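Side-chain contacts in probable endoglucanase (Gluconacetobacter xylinus, PDB 1WZZ), which hydrolyses internal beta-1,4-glucosidic linkages in cellulose and related beta-glucans, acting on carboxymethyl-cellulose as a family 8 glycoside hydrolase: residues Q21-F26 / M55-S60; S69-A74 / P125-D130; M142-K145 / V150-M153. One frame throughout, in Å; residues are numbered along the deposited sequence.

How the interactions relate
Along the chain the three contacts come in series, all within the glycosyl hydrolase family 8 range. Interaction 1 pairs helix 18-30 with helix 48-61, and interaction 2 helix 64-77 with helix 125-142. Their centres are about 16 Å apart, yet they touch, Ala58 CB lying 3.5 Å from Met70 CE, so consecutive helices 48-61 and 64-77 join them in the (alpha/alpha)6 barrel. Interaction 3, its centre about 31 Å from that of interaction 1 and about 26 Å from that of interaction 2, is a hairpin whose first strand follows helix 125-142. Interactions 1 and 2 belong to the barrel helices; the hairpin places the Leu152 side chain about 7 Å from that of Asp106, the predicted nucleophile.

Interaction 1: residues Q21-F26 / M55-S60; sequences QQWAIF and MLFAAS
Two helices of the (alpha/alpha)6 barrel, 18-30 and 48-61, meet here through Trp23 and Phe26 on one and Phe57 and Ala58 on the other. The axes of segments 21-26 and 55-60 approach to 9.5 Å, with 139° between their N-to-C directions, so the two segments run in broadly opposite directions but cross obliquely. Trp23 spreads one face of its indole over the backbone of helix 48-61 where Phe57 passes into Ala58. The methyl Ala58 CB lies 4.1 Å from the centroid of the six-membered Trp23 ring and over its face, which meets the definition of a CH-pi contact. At the rim, Trp23 CE3 presses on Phe57 CB at 3.4 Å, a close apolar touch. Phe57 has its CG anti to the carbonyl carbon (chi1 -58°), and its ring carries on past the indole to present its CD2-CE2 edge to the face of Phe26. With centroids 5.1 Å apart and planes at 88°, Phe26 and Phe57 make a T-shaped pair; Phe57 CE2 comes to 3.8 Å from Phe26 CE1. The polar end of the indole is held from elsewhere, since Trp23 NE1 hydrogen-bonds to Asp63 OD2, which helps fix the ring's rotation. With the Trp23 indole cut back to an alanine here, the Ala58 methyl would probably lose the face it packs on and Asp63 OD2 its N-H donor. Leu322 of helix 315-331 also touches Phe57, while Tyr30 meets Phe26 edge-to-face. This aromatic seam joins helices 18-30 and 48-61 within the (alpha/alpha)6 barrel fold of glycoside hydrolase family 8.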
loop_
_atom_site.group_PDB
_atom_site.type_symbol
_atom_site.label_atom_id
_atom_site.label_comp_id
_atom_site.label_asym_id
_atom_site.label_seq_id
_atom_site.Cartn_x
_atom_site.Cartn_y
_atom_site.Cartn_z
ATOM N N GLN A 21 -13.426 15.130 5.505
ATOM C CA GLN A 21 -14.429 15.302 4.457
ATOM C C GLN A 21 -14.380 14.222 3.395
ATOM O O GLN A 21 -15.422 13.750 2.919
ATOM C CB GLN A 21 -14.268 16.674 3.821
ATOM C CG GLN A 21 -14.503 17.753 4.857
ATOM C CD GLN A 21 -14.472 19.111 4.261
ATOM O OE1 GLN A 21 -13.635 19.396 3.415
ATOM N NE2 GLN A 21 -15.380 19.982 4.706
ATOM N N GLN A 22 -13.164 13.839 3.004
ATOM C CA GLN A 22 -13.037 12.784 2.005
ATOM C C GLN A 22 -13.411 11.429 2.603
ATOM O O GLN A 22 -14.008 10.605 1.932
ATOM C CB GLN A 22 -11.619 12.763 1.418
ATOM C CG GLN A 22 -11.289 14.063 0.714
ATOM C CD GLN A 22 -12.310 14.413 -0.373
ATOM O OE1 GLN A 22 -12.645 13.594 -1.219
ATOM N NE2 GLN A 22 -12.804 15.655 -0.334
ATOM N N TRP A 23 -13.050 11.195 3.863
ATOM C CA TRP A 23 -13.435 9.951 4.519
ATOM C C TRP A 23 -14.979 9.838 4.535
ATOM O O TRP A 23 -15.532 8.747 4.332
ATOM C CB TRP A 23 -12.891 9.930 5.970
ATOM C CG TRP A 23 -13.586 8.882 6.832
ATOM C CD1 TRP A 23 -14.339 9.120 7.947
ATOM C CD2 TRP A 23 -13.630 7.456 6.612
ATOM N NE1 TRP A 23 -14.855 7.937 8.429
ATOM C CE2 TRP A 23 -14.437 6.903 7.638
ATOM C CE3 TRP A 23 -13.078 6.592 5.654
ATOM C CZ2 TRP A 23 -14.706 5.531 7.733
ATOM C CZ3 TRP A 23 -13.355 5.199 5.753
ATOM C CH2 TRP A 23 -14.161 4.698 6.789
ATOM N N ALA A 24 -15.668 10.946 4.791
ATOM C CA ALA A 24 -17.130 10.882 4.816
ATOM C C ALA A 24 -17.685 10.335 3.518
ATOM O O ALA A 24 -18.655 9.560 3.517
ATOM C CB ALA A 24 -17.721 12.253 5.109
ATOM N N ILE A 25 -17.074 10.718 2.396
ATOM C CA ILE A 25 -17.524 10.219 1.106
ATOM C C ILE A 25 -17.186 8.738 0.946
ATOM O O ILE A 25 -18.013 7.936 0.531
ATOM C CB ILE A 25 -16.889 11.049 -0.056
ATOM C CG1 ILE A 25 -17.345 12.507 0.071
ATOM C CG2 ILE A 25 -17.299 10.457 -1.429
ATOM C CD1 ILE A 25 -16.549 13.468 -0.844
ATOM N N PHE A 26 -15.960 8.363 1.301
ATOM C CA PHE A 26 -15.542 6.977 1.187
ATOM C C PHE A 26 -16.449 6.050 2.023
ATOM O O PHE A 26 -16.879 4.984 1.574
ATOM C CB PHE A 26 -14.101 6.861 1.681
ATOM C CG PHE A 26 -13.498 5.491 1.483
ATOM C CD1 PHE A 26 -12.695 5.218 0.375
ATOM C CD2 PHE A 26 -13.686 4.512 2.428
ATOM C CE1 PHE A 26 -12.074 3.965 0.229
ATOM C CE2 PHE A 26 -13.076 3.266 2.294
ATOM C CZ PHE A 26 -12.267 3.001 1.190
HETATM N N MSE A 55 -9.626 1.369 7.720
HETATM C CA MSE A 55 -9.239 1.635 9.090
HETATM C C MSE A 55 -8.275 2.818 9.166
HETATM O O MSE A 55 -8.358 3.655 10.048
HETATM C CB MSE A 55 -8.593 0.379 9.701
HETATM C CG MSE A 55 -9.636 -0.697 9.966
HETATM SE SE MSE A 55 -8.793 -2.422 10.381
HETATM C CE MSE A 55 -7.736 -1.888 11.874
ATOM N N LEU A 56 -7.340 2.882 8.228
ATOM C CA LEU A 56 -6.395 3.986 8.267
ATOM C C LEU A 56 -7.119 5.313 8.072
ATOM O O LEU A 56 -6.835 6.302 8.753
ATOM C CB LEU A 56 -5.332 3.805 7.168
ATOM C CG LEU A 56 -4.371 4.982 7.029
ATOM C CD1 LEU A 56 -3.486 5.130 8.271
ATOM C CD2 LEU A 56 -3.504 4.740 5.799
ATOM N N PHE A 57 -8.055 5.326 7.135
ATOM C CA PHE A 57 -8.802 6.544 6.838
ATOM C C PHE A 57 -9.668 6.947 8.045
ATOM O O PHE A 57 -9.711 8.124 8.403
ATOM C CB PHE A 57 -9.704 6.336 5.622
ATOM C CG PHE A 57 -8.970 5.930 4.376
ATOM C CD1 PHE A 57 -7.585 6.158 4.251
ATOM C CD2 PHE A 57 -9.662 5.338 3.318
ATOM C CE1 PHE A 57 -6.909 5.796 3.085
ATOM C CE2 PHE A 57 -8.982 4.973 2.130
ATOM C CZ PHE A 57 -7.607 5.206 2.026
ATOM N N ALA A 58 -10.368 5.987 8.652
ATOM C CA ALA A 58 -11.194 6.315 9.823
ATOM C C ALA A 58 -10.338 6.834 10.981
ATOM O O ALA A 58 -10.704 7.800 11.657
ATOM C CB ALA A 58 -12.022 5.091 10.263
ATOM N N ALA A 59 -9.197 6.200 11.236
ATOM C CA ALA A 59 -8.330 6.666 12.308
ATOM C C ALA A 59 -7.860 8.080 12.004
ATOM O O ALA A 59 -7.886 8.965 12.858
ATOM C CB ALA A 59 -7.128 5.722 12.470
ATOM N N SER A 60 -7.458 8.304 10.755
ATOM C CA SER A 60 -6.970 9.633 10.362
ATOM C C SER A 60 -8.043 10.727 10.447
ATOM O O SER A 60 -7.721 11.901 10.708
ATOM C CB SER A 60 -6.396 9.562 8.943
ATOM O OG SER A 60 -5.297 8.649 8.881
#

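Interaction 2: residues S69-A74 / P125-D130; sequences SMWMWA and PDYIQD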
loop_
_atom_site.group_PDB
_atom_site.type_symbol
_atom_site.label_atom_id
_atom_site.label_comp_id
_atom_site.label_asym_id
_atom_site.label_seq_id
_atom_site.Cartn_x
_atom_site.Cartn_y
_atom_site.Cartn_z
ATOM N N SER A 69 -15.845 -0.758 14.157
ATOM C CA SER A 69 -16.617 -1.668 13.346
ATOM C C SER A 69 -15.741 -2.396 12.327
ATOM O O SER A 69 -15.850 -3.612 12.175
ATOM C CB SER A 69 -17.733 -0.908 12.617
ATOM O OG SER A 69 -18.568 -1.790 11.867
HETATM N N MSE A 70 -14.877 -1.663 11.623
HETATM C CA MSE A 70 -14.031 -2.297 10.617
HETATM C C MSE A 70 -12.978 -3.202 11.221
HETATM O O MSE A 70 -12.652 -4.234 10.640
HETATM C CB MSE A 70 -13.346 -1.246 9.725
HETATM C CG MSE A 70 -14.349 -0.494 8.870
HETATM SE SE MSE A 70 -13.437 0.791 7.695
HETATM C CE MSE A 70 -13.152 2.069 9.023
ATOM N N TRP A 71 -12.428 -2.816 12.351
ATOM C CA TRP A 71 -11.403 -3.653 12.983
ATOM C C TRP A 71 -12.043 -4.919 13.538
ATOM O O TRP A 71 -11.530 -6.035 13.366
ATOM C CB TRP A 71 -10.709 -2.859 14.080
ATOM C CG TRP A 71 -9.770 -3.648 14.938
ATOM C CD1 TRP A 71 -9.642 -3.534 16.285
ATOM C CD2 TRP A 71 -8.810 -4.658 14.526
ATOM N NE1 TRP A 71 -8.674 -4.396 16.756
ATOM C CE2 TRP A 71 -8.150 -5.100 15.705
ATOM C CE3 TRP A 71 -8.451 -5.231 13.294
ATOM C CZ2 TRP A 71 -7.151 -6.091 15.689
ATOM C CZ3 TRP A 71 -7.448 -6.227 13.284
ATOM C CH2 TRP A 71 -6.821 -6.640 14.481
HETATM N N MSE A 72 -13.171 -4.769 14.213
HETATM C CA MSE A 72 -13.823 -5.983 14.697
HETATM C C MSE A 72 -14.125 -6.920 13.518
HETATM O O MSE A 72 -13.931 -8.131 13.627
HETATM C CB MSE A 72 -15.113 -5.651 15.464
HETATM C CG MSE A 72 -15.852 -6.887 15.920
HETATM SE SE MSE A 72 -17.326 -6.383 17.064
HETATM C CE MSE A 72 -18.639 -6.030 15.701
ATOM N N TRP A 73 -14.568 -6.386 12.372
ATOM C CA TRP A 73 -14.870 -7.232 11.224
ATOM C C TRP A 73 -13.589 -7.903 10.695
ATOM O O TRP A 73 -13.578 -9.109 10.393
ATOM C CB TRP A 73 -15.527 -6.436 10.086
ATOM C CG TRP A 73 -16.041 -7.347 8.982
ATOM C CD1 TRP A 73 -17.296 -7.905 8.896
ATOM C CD2 TRP A 73 -15.295 -7.892 7.883
ATOM N NE1 TRP A 73 -17.365 -8.755 7.823
ATOM C CE2 TRP A 73 -16.154 -8.770 7.185
ATOM C CE3 TRP A 73 -13.978 -7.730 7.422
ATOM C CZ2 TRP A 73 -15.746 -9.482 6.057
ATOM C CZ3 TRP A 73 -13.578 -8.437 6.299
ATOM C CH2 TRP A 73 -14.455 -9.303 5.629
ATOM N N ALA A 74 -12.521 -7.131 10.562
ATOM C CA ALA A 74 -11.273 -7.714 10.070
ATOM C C ALA A 74 -10.717 -8.785 11.006
ATOM O O ALA A 74 -10.267 -9.842 10.539
ATOM C CB ALA A 74 -10.218 -6.599 9.845
ATOM N N PRO A 125 -4.851 1.593 24.399
ATOM C CA PRO A 125 -3.665 0.739 24.475
ATOM C C PRO A 125 -3.804 -0.642 23.849
ATOM O O PRO A 125 -2.795 -1.253 23.459
ATOM C CB PRO A 125 -3.355 0.695 25.992
ATOM C CG PRO A 125 -4.720 0.889 26.601
ATOM C CD PRO A 125 -5.343 1.958 25.741
ATOM N N ASP A 126 -5.026 -1.156 23.770
ATOM C CA ASP A 126 -5.229 -2.452 23.155
ATOM C C ASP A 126 -4.893 -2.354 21.657
ATOM O O ASP A 126 -4.352 -3.294 21.101
ATOM C CB ASP A 126 -6.673 -2.951 23.371
ATOM C CG ASP A 126 -7.718 -1.984 22.851
ATOM O OD1 ASP A 126 -7.635 -0.777 23.163
ATOM O OD2 ASP A 126 -8.632 -2.448 22.135
ATOM N N TYR A 127 -5.211 -1.224 21.012
ATOM C CA TYR A 127 -4.876 -1.079 19.575
ATOM C C TYR A 127 -3.359 -1.055 19.369
ATOM O O TYR A 127 -2.833 -1.587 18.373
ATOM C CB TYR A 127 -5.491 0.221 19.021
ATOM C CG TYR A 127 -6.994 0.216 18.908
ATOM C CD1 TYR A 127 -7.680 1.416 18.692
ATOM C CD2 TYR A 127 -7.731 -0.960 18.970
ATOM C CE1 TYR A 127 -9.049 1.442 18.535
ATOM C CE2 TYR A 127 -9.124 -0.948 18.816
ATOM C CZ TYR A 127 -9.773 0.263 18.595
ATOM O OH TYR A 127 -11.158 0.278 18.441
ATOM N N ILE A 128 -2.637 -0.422 20.295
ATOM C CA ILE A 128 -1.184 -0.402 20.198
ATOM C C ILE A 128 -0.678 -1.846 20.297
ATOM O O ILE A 128 0.191 -2.271 19.525
ATOM C CB ILE A 128 -0.571 0.469 21.317
ATOM C CG1 ILE A 128 -1.005 1.923 21.131
ATOM C CG2 ILE A 128 0.987 0.385 21.308
ATOM C CD1 ILE A 128 -0.603 2.527 19.806
ATOM N N GLN A 129 -1.201 -2.612 21.260
ATOM C CA GLN A 129 -0.800 -4.012 21.382
ATOM C C GLN A 129 -1.126 -4.806 20.113
ATOM O O GLN A 129 -0.315 -5.655 19.678
ATOM C CB GLN A 129 -1.539 -4.640 22.567
ATOM C CG GLN A 129 -1.059 -4.076 23.868
ATOM C CD GLN A 129 -1.829 -4.649 25.024
ATOM O OE1 GLN A 129 -2.929 -5.156 24.849
ATOM N NE2 GLN A 129 -1.250 -4.556 26.233
ATOM N N ASP A 130 -2.303 -4.553 19.538
ATOM C CA ASP A 130 -2.746 -5.262 18.319
ATOM C C ASP A 130 -1.779 -4.967 17.170
ATOM O O ASP A 130 -1.433 -5.866 16.381
ATOM C CB ASP A 130 -4.138 -4.825 17.895
ATOM C CG ASP A 130 -5.213 -5.247 18.875
ATOM O OD1 ASP A 130 -5.028 -6.257 19.596
ATOM O OD2 ASP A 130 -6.255 -4.555 18.903
#
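Trp71 reaches Tyr127 and Asp130 because its CG stands anti to the backbone N (chi1 172°), sending the indole from helix 64-77 across to helix 125-142. Tyr127 and Asp130 share the other setting, with CG anti to the carbonyl carbon; being three residues apart on one helix, they bring ring and carboxylate to the same indole. The polar link is a weak hydrogen bond from Trp71 NE1 to Asp130 OD2, 3.2 Å long and bent to 135° at the hydrogen. Its acceptor lies at the edge of the indole, near the ring plane, and Asp130 OD2 also comes 3.7 Å from Trp71 CZ2, so it sits alongside the N-H rather than straight ahead of it. Apolar contact supports it: Asp130 CB is 3.9 Å from Trp71 CZ2. On the pyrrole side, Trp71 CD1 meets Tyr127 CE2 at 3.7 Å. The two ring planes stand at 83°, but the approach is oblique, with the five-membered ring of Trp71 and the ring of Tyr127 5.5 Å apart between centroids. Leu115 of helix 105-122 touches all three side chains and closes the junction. Arg75 lies in cation-pi contact with Trp71, as Arg124 does with Tyr127. Asp130 OD2 also lies 3.2 Å from Asp126 O, another acceptor, a proximity that probably costs some energy. The chemistry is therefore that of an oblique aromatic contact and one weak polar bond; the bond probably adds only a modest preference, and the ring's place rests largely on packing against Tyr127 and Leu115.

Interaction 3: residues M142-K145 / V150-M153; sequences MTMK and VVLM
Met144 and Val151 pair at the middle of an antiparallel beta hairpin and exchange two backbone hydrogen bonds: Val151 N to Met144 O at 2.7 Å and Met144 N to Val151 O at 3.0 Å. A third, from Met153 N to Met142 O at 2.7 Å, is nearly straight (170° at the hydrogen) and extends the ladder beyond the strand pairing. Thr143 with Leu152 and Lys145 with Val150 form the non-hydrogen-bonded pairs.

The methionines, all present as selenomethionine, form one cluster. Met153 bends at chi3 and serves two partners: its SE lies 3.9 Å from Met144 SE, while its CE lies 3.8 Å from Met142 SE, the Met142 and Met153 side chains meeting at about a right angle. On the face carrying Thr143, Val150 and Leu152, the methyl Thr143 CG2 touches Leu152 CD1 at 4.0 Å, and Thr143 CB lies 4.1 Å from Val150 CG1. Thr143 OG1 sits between the backbone N and the carbonyl carbon (chi1 68°), which turns CG2 toward Leu152 and lets the hydroxyl bond to Leu139 O in the preceding helix.

Further out, the second strand is tied by its backbone: Val150 N bonds to Asp195 OD2, Leu152 N to Tyr172 OH, and Met153 O accepts from Thr105 OG1. The Leu152 side chain is about 7 Å from that of Asp106, the predicted nucleophile. On the face of Thr143, Val150 and Leu152 the hairpin meets both helix 188-202, through Val192, and helix 105-122, through Thr105 and Leu109; Val151 on the other face touches Leu199 of helix 188-202.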
loop_
_atom_site.group_PDB
_atom_site.type_symbol
_atom_site.label_atom_id
_atom_site.label_comp_id
_atom_site.label_asym_id
_atom_site.label_seq_id
_atom_site.Cartn_x
_atom_site.Cartn_y
_atom_site.Cartn_z
HETATM N N MSE A 142 7.676 -12.673 7.265
HETATM C CA MSE A 142 7.705 -12.138 5.917
HETATM C C MSE A 142 8.978 -11.423 5.523
HETATM O O MSE A 142 9.002 -10.758 4.481
HETATM C CB MSE A 142 6.520 -11.179 5.716
HETATM C CG MSE A 142 5.152 -11.821 5.950
HETATM SE SE MSE A 142 4.866 -13.249 4.587
HETATM C CE MSE A 142 3.793 -14.477 5.640
ATOM N N THR A 143 10.024 -11.504 6.333
ATOM C CA THR A 143 11.279 -10.851 5.922
ATOM C C THR A 143 12.329 -11.926 5.912
ATOM O O THR A 143 12.394 -12.754 6.839
ATOM C CB THR A 143 11.723 -9.646 6.842
ATOM O OG1 THR A 143 12.094 -10.104 8.147
ATOM C CG2 THR A 143 10.594 -8.651 6.978
HETATM N N MSE A 144 13.131 -11.932 4.852
HETATM C CA MSE A 144 14.170 -12.933 4.684
HETATM C C MSE A 144 15.233 -12.463 3.687
HETATM O O MSE A 144 15.137 -11.385 3.119
HETATM C CB MSE A 144 13.569 -14.203 4.138
HETATM C CG MSE A 144 13.201 -14.066 2.695
HETATM SE SE MSE A 144 12.687 -15.772 1.973
HETATM C CE MSE A 144 14.232 -16.825 2.412
ATOM N N LYS A 145 16.201 -13.335 3.429
ATOM C CA LYS A 145 17.325 -13.018 2.547
ATOM C C LYS A 145 17.182 -13.327 1.080
ATOM O O LYS A 145 16.619 -14.344 0.675
ATOM C CB LYS A 145 18.580 -13.698 3.115
ATOM C CG LYS A 145 18.815 -13.321 4.564
ATOM C CD LYS A 145 19.808 -14.254 5.269
ATOM C CE LYS A 145 21.185 -14.218 4.622
ATOM N NZ LYS A 145 22.176 -15.013 5.420
ATOM N N VAL A 150 17.788 -8.003 2.767
ATOM C CA VAL A 150 16.771 -8.642 3.627
ATOM C C VAL A 150 15.527 -7.993 3.015
ATOM O O VAL A 150 15.386 -6.758 3.025
ATOM C CB VAL A 150 16.879 -8.266 5.076
ATOM C CG1 VAL A 150 15.666 -8.846 5.857
ATOM C CG2 VAL A 150 18.146 -8.906 5.664
ATOM N N VAL A 151 14.653 -8.816 2.456
ATOM C CA VAL A 151 13.471 -8.296 1.773
ATOM C C VAL A 151 12.172 -8.611 2.469
ATOM O O VAL A 151 12.121 -9.511 3.297
ATOM C CB VAL A 151 13.398 -8.864 0.363
ATOM C CG1 VAL A 151 14.769 -8.576 -0.350
ATOM C CG2 VAL A 151 13.157 -10.401 0.405
ATOM N N LEU A 152 11.127 -7.870 2.087
ATOM C CA LEU A 152 9.781 -8.052 2.614
ATOM C C LEU A 152 8.996 -8.858 1.556
ATOM O O LEU A 152 8.780 -8.379 0.447
ATOM C CB LEU A 152 9.157 -6.671 2.803
ATOM C CG LEU A 152 7.746 -6.544 3.355
ATOM C CD1 LEU A 152 7.723 -6.922 4.852
ATOM C CD2 LEU A 152 7.298 -5.073 3.166
HETATM N N MSE A 153 8.561 -10.080 1.889
HETATM C CA MSE A 153 7.817 -10.931 0.947
HETATM C C MSE A 153 6.367 -10.435 0.812
HETATM O O MSE A 153 5.794 -9.941 1.779
HETATM C CB MSE A 153 7.785 -12.411 1.424
HETATM C CG MSE A 153 9.133 -13.086 1.526
HETATM SE SE MSE A 153 8.893 -15.037 1.333
HETATM C CE MSE A 153 7.263 -15.290 2.412
#